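Local coordinates for IroE-like serine hydrolase (PDB 3GFF), which probably hydrolyses ester bonds, as a serine hydrolase resembling the siderophore esterase IroE, at residues D53-L65 / Q248-R260. Residues are numbered along the deposited sequence; the frame is centred on the assembly and turned at random.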
loop_
_atom_site.group_PDB
_atom_site.type_symbol
_atom_site.label_atom_id
_atom_site.label_comp_id
_atom_site.label_asym_id
_atom_site.label_seq_id
_atom_site.Cartn_x
_atom_site.Cartn_y
_atom_site.Cartn_z
ATOM N N ASP A 53 -13.780 8.096 0.949
ATOM C CA ASP A 53 -12.496 8.366 0.289
ATOM C C ASP A 53 -11.339 7.388 0.605
ATOM O O ASP A 53 -10.523 7.113 -0.273
ATOM C CB ASP A 53 -12.047 9.797 0.662
ATOM C CG ASP A 53 -12.964 10.875 0.083
ATOM O OD1 ASP A 53 -13.731 10.582 -0.846
ATOM O OD2 ASP A 53 -12.912 12.022 0.534
ATOM N N GLN A 54 -11.293 6.858 1.827
ATOM C CA GLN A 54 -10.167 6.006 2.275
ATOM C C GLN A 54 -10.411 4.473 2.302
ATOM O O GLN A 54 -9.456 3.700 2.308
ATOM C CB GLN A 54 -9.733 6.444 3.678
ATOM C CG GLN A 54 -9.336 7.947 3.845
ATOM C CD GLN A 54 -8.028 8.308 3.174
ATOM O OE1 GLN A 54 -7.216 7.452 2.824
ATOM N NE2 GLN A 54 -7.830 9.595 2.959
ATOM N N PHE A 55 -11.672 4.040 2.272
ATOM C CA PHE A 55 -11.987 2.616 2.454
ATOM C C PHE A 55 -11.360 1.697 1.428
ATOM O O PHE A 55 -10.721 0.708 1.797
ATOM C CB PHE A 55 -13.500 2.348 2.475
ATOM C CG PHE A 55 -13.833 0.908 2.746
ATOM C CD1 PHE A 55 -13.862 0.433 4.061
ATOM C CD2 PHE A 55 -14.081 0.033 1.706
ATOM C CE1 PHE A 55 -14.150 -0.892 4.340
ATOM C CE2 PHE A 55 -14.368 -1.308 1.969
ATOM C CZ PHE A 55 -14.409 -1.769 3.293
ATOM N N ASP A 56 -11.550 2.023 0.156
ATOM C CA ASP A 56 -11.021 1.216 -0.950
ATOM C C ASP A 56 -9.521 0.850 -0.878
ATOM O O ASP A 56 -9.187 -0.324 -0.957
ATOM C CB ASP A 56 -11.332 1.879 -2.290
ATOM C CG ASP A 56 -12.781 1.705 -2.722
ATOM O OD1 ASP A 56 -13.674 1.363 -1.902
ATOM O OD2 ASP A 56 -13.009 1.875 -3.942
ATOM N N HIS A 57 -8.621 1.825 -0.734
ATOM C CA HIS A 57 -7.184 1.500 -0.701
ATOM C C HIS A 57 -6.776 0.903 0.630
ATOM O O HIS A 57 -5.875 0.070 0.665
ATOM C CB HIS A 57 -6.263 2.697 -1.066
ATOM C CG HIS A 57 -6.112 3.723 0.021
ATOM N ND1 HIS A 57 -5.031 3.753 0.881
ATOM C CD2 HIS A 57 -6.890 4.774 0.365
ATOM C CE1 HIS A 57 -5.172 4.754 1.734
ATOM N NE2 HIS A 57 -6.290 5.392 1.441
HETATM N N MSE A 58 -7.421 1.324 1.718
HETATM C CA MSE A 58 -7.124 0.790 3.064
HETATM C C MSE A 58 -7.606 -0.648 3.188
HETATM O O MSE A 58 -6.833 -1.544 3.554
HETATM C CB MSE A 58 -7.752 1.650 4.159
HETATM C CG MSE A 58 -7.076 3.002 4.366
HETATM SE SE MSE A 58 -7.711 3.895 5.903
HETATM C CE MSE A 58 -6.407 5.364 5.905
ATOM N N ALA A 59 -8.879 -0.882 2.861
ATOM C CA ALA A 59 -9.416 -2.245 2.874
ATOM C C ALA A 59 -8.596 -3.224 1.937
ATOM O O ALA A 59 -8.304 -4.352 2.350
ATOM C CB ALA A 59 -10.924 -2.245 2.531
ATOM N N SER A 60 -8.191 -2.801 0.726
ATOM C CA SER A 60 -7.380 -3.702 -0.135
ATOM C C SER A 60 -5.986 -3.995 0.484
ATOM O O SER A 60 -5.451 -5.101 0.361
ATOM C CB SER A 60 -7.256 -3.206 -1.582
ATOM O OG SER A 60 -6.623 -1.946 -1.694
ATOM N N LEU A 61 -5.407 -3.002 1.154
ATOM C CA LEU A 61 -4.126 -3.193 1.805
ATOM C C LEU A 61 -4.330 -4.168 2.975
ATOM O O LEU A 61 -3.637 -5.174 3.082
ATOM C CB LEU A 61 -3.536 -1.841 2.230
ATOM C CG LEU A 61 -2.299 -1.894 3.126
ATOM C CD1 LEU A 61 -1.177 -2.678 2.384
ATOM C CD2 LEU A 61 -1.867 -0.491 3.602
ATOM N N LEU A 62 -5.315 -3.895 3.821
ATOM C CA LEU A 62 -5.587 -4.767 4.974
ATOM C C LEU A 62 -5.825 -6.246 4.616
ATOM O O LEU A 62 -5.256 -7.146 5.253
ATOM C CB LEU A 62 -6.719 -4.203 5.835
ATOM C CG LEU A 62 -6.365 -2.930 6.598
ATOM C CD1 LEU A 62 -7.607 -2.318 7.160
ATOM C CD2 LEU A 62 -5.369 -3.195 7.702
ATOM N N GLN A 63 -6.665 -6.494 3.619
ATOM C CA GLN A 63 -6.910 -7.844 3.130
ATOM C C GLN A 63 -5.632 -8.419 2.513
ATOM O O GLN A 63 -5.373 -9.583 2.656
ATOM C CB GLN A 63 -8.030 -7.831 2.095
ATOM C CG GLN A 63 -9.436 -7.561 2.680
ATOM C CD GLN A 63 -10.176 -8.823 3.166
ATOM O OE1 GLN A 63 -10.038 -9.925 2.587
ATOM N NE2 GLN A 63 -11.005 -8.662 4.208
ATOM N N PHE A 64 -4.848 -7.613 1.801
ATOM C CA PHE A 64 -3.589 -8.090 1.216
ATOM C C PHE A 64 -2.615 -8.529 2.325
ATOM O O PHE A 64 -2.072 -9.612 2.283
ATOM C CB PHE A 64 -2.925 -7.032 0.307
ATOM C CG PHE A 64 -1.547 -7.435 -0.191
ATOM C CD1 PHE A 64 -1.391 -8.165 -1.352
ATOM C CD2 PHE A 64 -0.408 -7.070 0.534
ATOM C CE1 PHE A 64 -0.151 -8.531 -1.789
ATOM C CE2 PHE A 64 0.839 -7.443 0.113
ATOM C CZ PHE A 64 0.968 -8.174 -1.062
ATOM N N LEU A 65 -2.437 -7.695 3.334
ATOM C CA LEU A 65 -1.522 -8.013 4.437
ATOM C C LEU A 65 -1.884 -9.272 5.244
ATOM O O LEU A 65 -1.038 -9.776 5.979
ATOM C CB LEU A 65 -1.397 -6.816 5.382
ATOM C CG LEU A 65 -0.579 -5.593 4.938
ATOM C CD1 LEU A 65 -0.730 -4.478 5.910
ATOM C CD2 LEU A 65 0.855 -5.969 4.844
ATOM N N GLN A 248 -1.952 14.151 2.537
ATOM C CA GLN A 248 -2.871 13.198 1.936
ATOM C C GLN A 248 -2.225 11.810 1.646
ATOM O O GLN A 248 -2.819 10.793 2.000
ATOM C CB GLN A 248 -3.590 13.832 0.728
ATOM C CG GLN A 248 -4.673 14.873 1.168
ATOM C CD GLN A 248 -5.847 14.242 1.947
ATOM O OE1 GLN A 248 -6.240 13.103 1.704
ATOM N NE2 GLN A 248 -6.408 14.995 2.878
ATOM N N SER A 249 -1.017 11.762 1.077
ATOM C CA SER A 249 -0.390 10.442 0.722
ATOM C C SER A 249 -0.003 9.544 1.907
ATOM O O SER A 249 0.234 8.349 1.730
ATOM C CB SER A 249 0.867 10.611 -0.135
ATOM O OG SER A 249 2.016 10.900 0.658
ATOM N N VAL A 250 0.098 10.104 3.096
ATOM C CA VAL A 250 0.570 9.306 4.219
ATOM C C VAL A 250 -0.500 8.363 4.790
ATOM O O VAL A 250 -0.164 7.476 5.572
ATOM C CB VAL A 250 1.189 10.176 5.343
ATOM C CG1 VAL A 250 0.069 10.758 6.255
ATOM C CG2 VAL A 250 2.198 9.346 6.160
ATOM N N SER A 251 -1.764 8.517 4.372
ATOM C CA SER A 251 -2.844 7.660 4.865
ATOM C C SER A 251 -2.526 6.207 4.611
ATOM O O SER A 251 -2.692 5.344 5.506
ATOM C CB SER A 251 -4.222 8.046 4.254
ATOM O OG SER A 251 -4.272 7.875 2.832
ATOM N N HIS A 252 -1.999 5.937 3.423
ATOM C CA HIS A 252 -1.703 4.562 3.015
ATOM C C HIS A 252 -0.517 3.895 3.742
ATOM O O HIS A 252 -0.711 2.827 4.360
ATOM C CB HIS A 252 -1.484 4.505 1.524
ATOM C CG HIS A 252 -1.508 3.114 0.960
ATOM N ND1 HIS A 252 -2.680 2.479 0.611
ATOM C CD2 HIS A 252 -0.507 2.265 0.640
ATOM C CE1 HIS A 252 -2.398 1.288 0.109
ATOM N NE2 HIS A 252 -1.084 1.137 0.105
ATOM N N ILE A 253 0.686 4.480 3.615
ATOM C CA ILE A 253 1.911 3.946 4.243
ATOM C C ILE A 253 1.808 4.036 5.760
ATOM O O ILE A 253 2.452 3.258 6.479
ATOM C CB ILE A 253 3.262 4.635 3.693
ATOM C CG1 ILE A 253 4.491 3.742 3.936
ATOM C CG2 ILE A 253 3.491 6.035 4.275
ATOM C CD1 ILE A 253 4.419 2.289 3.291
ATOM N N GLY A 254 1.025 5.013 6.243
ATOM C CA GLY A 254 0.774 5.207 7.681
ATOM C C GLY A 254 -0.001 4.029 8.265
ATOM O O GLY A 254 0.330 3.536 9.340
ATOM N N LEU A 255 -1.035 3.577 7.554
ATOM C CA LEU A 255 -1.786 2.378 7.943
ATOM C C LEU A 255 -0.880 1.147 7.737
ATOM O O LEU A 255 -0.804 0.263 8.568
ATOM C CB LEU A 255 -3.056 2.232 7.092
ATOM C CG LEU A 255 -3.946 0.976 7.299
ATOM C CD1 LEU A 255 -4.661 0.952 8.677
ATOM C CD2 LEU A 255 -5.007 0.841 6.144
ATOM N N TYR A 256 -0.173 1.098 6.615
ATOM C CA TYR A 256 0.720 -0.007 6.366
ATOM C C TYR A 256 1.623 -0.259 7.585
ATOM O O TYR A 256 1.652 -1.356 8.152
ATOM C CB TYR A 256 1.537 0.247 5.117
ATOM C CG TYR A 256 2.373 -0.941 4.686
ATOM C CD1 TYR A 256 3.642 -1.174 5.228
ATOM C CD2 TYR A 256 1.900 -1.834 3.727
ATOM C CE1 TYR A 256 4.415 -2.287 4.820
ATOM C CE2 TYR A 256 2.634 -2.933 3.343
ATOM C CZ TYR A 256 3.892 -3.172 3.887
ATOM O OH TYR A 256 4.626 -4.275 3.451
ATOM N N ASP A 257 2.312 0.776 8.042
ATOM C CA ASP A 257 3.267 0.597 9.120
ATOM C C ASP A 257 2.603 0.523 10.461
ATOM O O ASP A 257 3.126 -0.156 11.385
ATOM C CB ASP A 257 4.256 1.728 9.139
ATOM C CG ASP A 257 5.183 1.699 7.992
ATOM O OD1 ASP A 257 5.530 0.578 7.494
ATOM O OD2 ASP A 257 5.620 2.828 7.640
ATOM N N GLY A 258 1.486 1.238 10.589
ATOM C CA GLY A 258 0.748 1.274 11.841
ATOM C C GLY A 258 0.141 -0.062 12.198
ATOM O O GLY A 258 0.283 -0.517 13.312
ATOM N N ILE A 259 -0.510 -0.694 11.230
ATOM C CA ILE A 259 -1.229 -1.964 11.442
ATOM C C ILE A 259 -0.274 -3.132 11.578
ATOM O O ILE A 259 -0.596 -4.093 12.275
ATOM C CB ILE A 259 -2.286 -2.238 10.303
ATOM C CG1 ILE A 259 -3.460 -3.058 10.852
ATOM C CG2 ILE A 259 -1.638 -2.838 9.072
ATOM C CD1 ILE A 259 -4.253 -2.291 11.980
ATOM N N ARG A 260 0.871 -3.046 10.892
ATOM C CA ARG A 260 1.922 -4.012 10.984
ATOM C C ARG A 260 2.606 -3.957 12.358
ATOM O O ARG A 260 2.963 -4.986 12.924
ATOM C CB ARG A 260 2.944 -3.876 9.833
ATOM C CG ARG A 260 2.497 -4.529 8.521
ATOM C CD ARG A 260 3.396 -4.222 7.336
ATOM N NE ARG A 260 4.800 -4.587 7.590
ATOM C CZ ARG A 260 5.337 -5.793 7.405
ATOM N NH1 ARG A 260 4.624 -6.812 6.929
ATOM N NH2 ARG A 260 6.621 -5.991 7.704
HETATM O O HOH W 1 -5.813 10.428 1.514
#
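His57 and His252 meet rim to rim, their planes turned moderately against each other, joined by a hydrogen bond of 2.7 Å between His57 ND1 and His252 ND1; either could be the donor. Imidazole suits both places because its two nitrogens let it bond on two sides. The other nitrogen of His57, NE2, donates an almost straight bond of 2.6 Å to Gln54 OE1, which lies in the ring plane; the two bonds together fix the ring's rotation. That of His252, NE2, pairs with its counterpart on the second subunit. Gln54 OE1 is gripped again by Ser251 OG, a donor 27° out of the carbonyl plane at 3.0 Å. The glutamine chain folds about its CB-CG bond (chi2 -71°), turning toward these donors an amide that can accept and donate at once: Gln54 NE2 donates one hydrogen to a water, which donates to Gln248 O and OE1. A leucine at Gln54 would probably leave His57 NE2 and Ser251 OG without their acceptor and the imidazole freer to turn.

Beyond this polar end the interface is apolar. Leu61, forked, touches two rings: CD2 sits over one face of His252, 4.0 Å from its centroid, a CH-pi contact, while CD1 abuts the edge of Tyr256 at CD2. The Tyr256 hydroxyl reaches Glu245 of the second subunit. Leu255 CD2 presses tightly, at 3.5 Å, on CG of Met58, here a selenomethionine, and also meets Leu62. Leu62 CD2 and Leu65 CD1 pack on Ile259, whose branched chain offers CG1 to the first and CG2 to the second.

The helices run roughly the same way, crossing at -33°. Leu62 also touches strand 77-81 and Leu255 strand 138-144, as befits neighbouring helices covering one face of the central sheet in an alpha/beta-hydrolase fold; Gln248 adjoins a probable Ser145-His247-Asp169 catalytic triad.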